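Local coordinates for ActII protein (Streptomyces coelicolor, PDB 2OPT), which probably acts as a TetR-family transcriptional repressor, binding regulatory DNA sequences through an N-terminal helix-turn-helix domain, at residues A[9-14]-A[51-56]; A[16-19]-A[25-28]. All coordinates share one frame; numbering follows the deposited sequence.

Contacts 1 and 2 are both buried and both use helix 8-22, at different levels along it, with centres about 10 Å apart. Contact 1 sets residues 9-14 of this helix against helix 50-61; contact 2 sets residues 16-19 against the irregular loop before helix 29-36, and along the chain it is nested within the span closed by contact 1. Neither has a hydrogen bond across it, and each sets a methyl against a backbone carbonyl oxygen, Leu56 O or Ala26 O. Beyond them, Ile11 runs on to helix 40-47 and Ile18 to helix 29-36. They join at Leu27, whose CD2 lies 3.9 Å from Leu54 CD2 and 4.0 Å from Leu53 CD1.

Contact 1: A[9-14]-A[51-56]; sequences DRIVVT and DELLDL
Val12 packs against Leu56 and Leu53 where helices 8-22 and 50-61 cross inside the helical DNA-binding domain of the TetR family. Over the short segments the axes are nearly perpendicular, at 88°, and approach to 10.1 Å, so the meeting is confined to a small patch, and Val12 contributes the largest share of its buried surface. The two methyls of Val12 divide the work. CG1, anti to the backbone N (chi1 179°), reaches the backbone of Leu56 and stands 3.6 Å from Leu56 O, a van der Waals approach to a carbonyl. CG2, beside the backbone N, takes the side chain instead: it is 3.8 Å from Leu56 CB and 4.0 Å from Leu56 CD1, and the two side chains cross at about a right angle. Leu53 joins from one turn earlier, its CD2 coming within 4.3 Å of Val12 CG2. If an alanine stood at Val12, both methyls would be gone and a gap would probably open beside Leu56 CB and Leu53 CD2, weakening the grip between the two helices. Val12 also touches Val57 and Ile60, so its contacts continue along helix 50-61, while neighbouring Ile11 also packs on Leu43, His46 and Val47 of helix 40-47. On helix 50-61 the charged Asp55 forms a salt bridge with Arg103. Across the contact Ile11 adds a small share of the buried surface, its CG2 lying 4.4 Å from Leu53 CD2.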
loop_
_atom_site.group_PDB
_atom_site.type_symbol
_atom_site.label_atom_id
_atom_site.label_comp_id
_atom_site.label_asym_id
_atom_site.label_seq_id
_atom_site.Cartn_x
_atom_site.Cartn_y
_atom_site.Cartn_z
ATOM N N ASP A 9 -11.369 -9.561 26.705
ATOM C CA ASP A 9 -10.185 -10.303 26.257
ATOM C C ASP A 9 -10.518 -11.695 25.752
ATOM O O ASP A 9 -9.895 -12.150 24.786
ATOM C CB ASP A 9 -9.096 -10.407 27.343
ATOM C CG ASP A 9 -7.756 -11.042 26.797
ATOM O OD1 ASP A 9 -7.195 -10.547 25.747
ATOM O OD2 ASP A 9 -7.279 -12.044 27.434
ATOM N N ARG A 10 -11.432 -12.405 26.419
ATOM C CA ARG A 10 -11.669 -13.831 26.068
ATOM C C ARG A 10 -12.360 -13.801 24.714
ATOM O O ARG A 10 -12.162 -14.632 23.844
ATOM C CB ARG A 10 -12.590 -14.492 27.106
ATOM C CG ARG A 10 -13.247 -15.804 26.654
ATOM C CD ARG A 10 -12.225 -16.850 26.237
ATOM N NE ARG A 10 -11.329 -17.192 27.352
ATOM C CZ ARG A 10 -10.081 -17.644 27.201
ATOM N NH1 ARG A 10 -9.341 -17.958 28.276
ATOM N NH2 ARG A 10 -9.583 -17.783 25.975
ATOM N N ILE A 11 -13.219 -12.842 24.565
ATOM C CA ILE A 11 -13.917 -12.693 23.307
ATOM C C ILE A 11 -12.955 -12.444 22.129
ATOM O O ILE A 11 -13.097 -13.026 21.062
ATOM C CB ILE A 11 -14.923 -11.503 23.372
ATOM C CG1 ILE A 11 -16.092 -11.753 24.382
ATOM C CG2 ILE A 11 -15.508 -11.170 21.916
ATOM C CD1 ILE A 11 -16.985 -10.384 24.664
ATOM N N VAL A 12 -12.052 -11.489 22.301
ATOM C CA VAL A 12 -11.105 -11.123 21.236
ATOM C C VAL A 12 -10.147 -12.234 20.909
ATOM O O VAL A 12 -9.814 -12.449 19.751
ATOM C CB VAL A 12 -10.424 -9.735 21.568
ATOM C CG1 VAL A 12 -9.417 -9.340 20.490
ATOM C CG2 VAL A 12 -11.512 -8.700 21.594
ATOM N N VAL A 13 -9.683 -12.952 21.929
ATOM C CA VAL A 13 -8.778 -14.002 21.710
ATOM C C VAL A 13 -9.471 -15.090 20.857
ATOM O O VAL A 13 -8.868 -15.622 19.962
ATOM C CB VAL A 13 -8.346 -14.612 23.076
ATOM C CG1 VAL A 13 -7.685 -16.052 22.909
ATOM C CG2 VAL A 13 -7.404 -13.681 23.812
ATOM N N THR A 14 -10.722 -15.427 21.200
ATOM C CA THR A 14 -11.520 -16.405 20.466
ATOM C C THR A 14 -11.684 -15.960 19.032
ATOM O O THR A 14 -11.521 -16.744 18.127
ATOM C CB THR A 14 -12.906 -16.539 21.162
ATOM O OG1 THR A 14 -12.685 -17.023 22.498
ATOM C CG2 THR A 14 -13.833 -17.515 20.423
ATOM N N ASP A 51 -17.518 -4.448 12.958
ATOM C CA ASP A 51 -16.435 -3.503 12.737
ATOM C C ASP A 51 -15.670 -3.131 13.991
ATOM O O ASP A 51 -14.468 -2.951 13.955
ATOM C CB ASP A 51 -16.996 -2.266 12.039
ATOM C CG ASP A 51 -17.383 -2.574 10.592
ATOM O OD1 ASP A 51 -16.798 -3.545 10.010
ATOM O OD2 ASP A 51 -18.230 -1.837 10.023
ATOM N N GLU A 52 -16.345 -3.003 15.106
ATOM C CA GLU A 52 -15.682 -2.648 16.360
ATOM C C GLU A 52 -14.874 -3.824 16.836
ATOM O O GLU A 52 -13.819 -3.668 17.417
ATOM C CB GLU A 52 -16.749 -2.317 17.369
ATOM C CG GLU A 52 -17.444 -0.984 16.868
ATOM C CD GLU A 52 -18.789 -0.619 17.514
ATOM O OE1 GLU A 52 -19.542 -1.511 17.943
ATOM O OE2 GLU A 52 -19.131 0.603 17.537
ATOM N N LEU A 53 -15.411 -5.005 16.616
ATOM C CA LEU A 53 -14.708 -6.248 17.002
ATOM C C LEU A 53 -13.363 -6.318 16.285
ATOM O O LEU A 53 -12.332 -6.621 16.886
ATOM C CB LEU A 53 -15.605 -7.417 16.638
ATOM C CG LEU A 53 -15.074 -8.839 16.964
ATOM C CD1 LEU A 53 -14.181 -9.213 15.853
ATOM C CD2 LEU A 53 -14.377 -8.934 18.345
ATOM N N LEU A 54 -13.379 -6.116 14.978
ATOM C CA LEU A 54 -12.171 -6.140 14.178
ATOM C C LEU A 54 -11.153 -5.080 14.649
ATOM O O LEU A 54 -9.963 -5.333 14.607
ATOM C CB LEU A 54 -12.525 -5.961 12.689
ATOM C CG LEU A 54 -13.228 -7.178 12.061
ATOM C CD1 LEU A 54 -13.524 -6.870 10.609
ATOM C CD2 LEU A 54 -12.379 -8.465 12.210
ATOM N N ASP A 55 -11.609 -3.897 15.084
ATOM C CA ASP A 55 -10.699 -2.868 15.638
ATOM C C ASP A 55 -9.980 -3.502 16.816
ATOM O O ASP A 55 -8.788 -3.246 17.062
ATOM C CB ASP A 55 -11.491 -1.659 16.178
ATOM C CG ASP A 55 -12.075 -0.749 15.072
ATOM O OD1 ASP A 55 -11.547 -0.732 13.957
ATOM O OD2 ASP A 55 -13.018 0.048 15.362
ATOM N N LEU A 56 -10.701 -4.326 17.584
ATOM C CA LEU A 56 -10.118 -4.912 18.793
ATOM C C LEU A 56 -9.117 -6.031 18.502
ATOM O O LEU A 56 -8.137 -6.219 19.247
ATOM C CB LEU A 56 -11.236 -5.416 19.715
ATOM C CG LEU A 56 -12.158 -4.386 20.393
ATOM C CD1 LEU A 56 -13.260 -5.130 21.148
ATOM C CD2 LEU A 56 -11.419 -3.493 21.332
#

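Contact 2: A[16-19]-A[25-28]; sequences LGIL and DALS
Ile18 and the peptide joining Ala26 to Leu27 meet face-on: the CG2 methyl of Ile18 stands above one face of this flat group, 3.9 Å from Ala26 O and 4.1 Å from Leu27 CA. The CB atoms of Ala26 and Leu27 project from that same face, giving the methyl a shallow apolar seat. This is where helix 8-22 packs on the loop that leads into the predicted helix-turn-helix of the TetR-family domain. Ile18 points CG2 at the loop by placing it anti to its backbone N, while its other branch ends in CD1, 4.1 Å from Leu27 CD1; the two side chains cross at about a right angle. In Leu27, which buries the most surface here, chi1 of 180° carries CG toward the helix, and there CD1 meets Ile18 while CD2 meets Leu19. The C-terminal half of the loop segment has polar bonds beyond the contact: Leu27 O accepts from Arg50 NE, and Ser28, at the N-cap of helix 29-36, bonds Arg31 N through OG. Leu19 meets Leu27 at an oblique angle, through a branch point and not a methyl: Leu19 CG lies 3.9 Å from Leu27 CD2.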
loop_
_atom_site.group_PDB
_atom_site.type_symbol
_atom_site.label_atom_id
_atom_site.label_comp_id
_atom_site.label_asym_id
_atom_site.label_seq_id
_atom_site.Cartn_x
_atom_site.Cartn_y
_atom_site.Cartn_z
ATOM N N LEU A 16 -9.727 -13.911 17.242
ATOM C CA LEU A 16 -8.470 -14.035 16.571
ATOM C C LEU A 16 -8.200 -15.501 16.196
ATOM O O LEU A 16 -7.628 -15.789 15.163
ATOM C CB LEU A 16 -7.371 -13.522 17.508
ATOM C CG LEU A 16 -5.948 -13.618 16.923
ATOM C CD1 LEU A 16 -5.827 -12.776 15.625
ATOM C CD2 LEU A 16 -4.919 -13.175 17.985
ATOM N N GLY A 17 -8.651 -16.423 17.025
ATOM C CA GLY A 17 -8.425 -17.858 16.773
ATOM C C GLY A 17 -9.211 -18.260 15.516
ATOM O O GLY A 17 -8.727 -19.008 14.651
ATOM N N ILE A 18 -10.423 -17.740 15.390
ATOM C CA ILE A 18 -11.266 -18.057 14.227
ATOM C C ILE A 18 -10.580 -17.526 12.973
ATOM O O ILE A 18 -10.402 -18.251 12.008
ATOM C CB ILE A 18 -12.722 -17.483 14.381
ATOM C CG1 ILE A 18 -13.454 -18.263 15.496
ATOM C CG2 ILE A 18 -13.509 -17.567 13.048
ATOM C CD1 ILE A 18 -14.606 -17.445 16.164
ATOM N N LEU A 19 -10.248 -16.245 12.999
ATOM C CA LEU A 19 -9.480 -15.556 11.946
ATOM C C LEU A 19 -8.233 -16.345 11.538
ATOM O O LEU A 19 -7.972 -16.563 10.367
ATOM C CB LEU A 19 -9.025 -14.213 12.476
ATOM C CG LEU A 19 -9.398 -12.856 11.889
ATOM C CD1 LEU A 19 -8.268 -11.841 12.149
ATOM C CD2 LEU A 19 -9.622 -12.953 10.400
ATOM N N ASP A 25 -13.598 -14.028 6.488
ATOM C CA ASP A 25 -15.016 -14.106 6.108
ATOM C C ASP A 25 -15.787 -15.028 7.061
ATOM O O ASP A 25 -16.962 -14.800 7.334
ATOM C CB ASP A 25 -15.205 -14.476 4.634
ATOM C CG ASP A 25 -14.746 -13.371 3.674
ATOM O OD1 ASP A 25 -14.672 -12.182 4.034
ATOM O OD2 ASP A 25 -14.441 -13.701 2.520
ATOM N N ALA A 26 -15.084 -16.013 7.613
ATOM C CA ALA A 26 -15.596 -16.946 8.615
ATOM C C ALA A 26 -15.900 -16.280 9.939
ATOM O O ALA A 26 -16.618 -16.849 10.768
ATOM C CB ALA A 26 -14.594 -18.056 8.832
ATOM N N LEU A 27 -15.340 -15.075 10.152
ATOM C CA LEU A 27 -15.513 -14.382 11.426
ATOM C C LEU A 27 -16.726 -13.461 11.382
ATOM O O LEU A 27 -16.588 -12.292 11.030
ATOM C CB LEU A 27 -14.244 -13.615 11.821
ATOM C CG LEU A 27 -14.302 -12.836 13.151
ATOM C CD1 LEU A 27 -14.606 -13.742 14.300
ATOM C CD2 LEU A 27 -12.975 -12.095 13.379
ATOM N N SER A 28 -17.904 -14.003 11.729
ATOM C CA SER A 28 -19.143 -13.243 11.837
ATOM C C SER A 28 -19.457 -13.172 13.308
ATOM O O SER A 28 -18.954 -13.981 14.084
ATOM C CB SER A 28 -20.284 -13.957 11.105
ATOM O OG SER A 28 -20.533 -15.198 11.717
#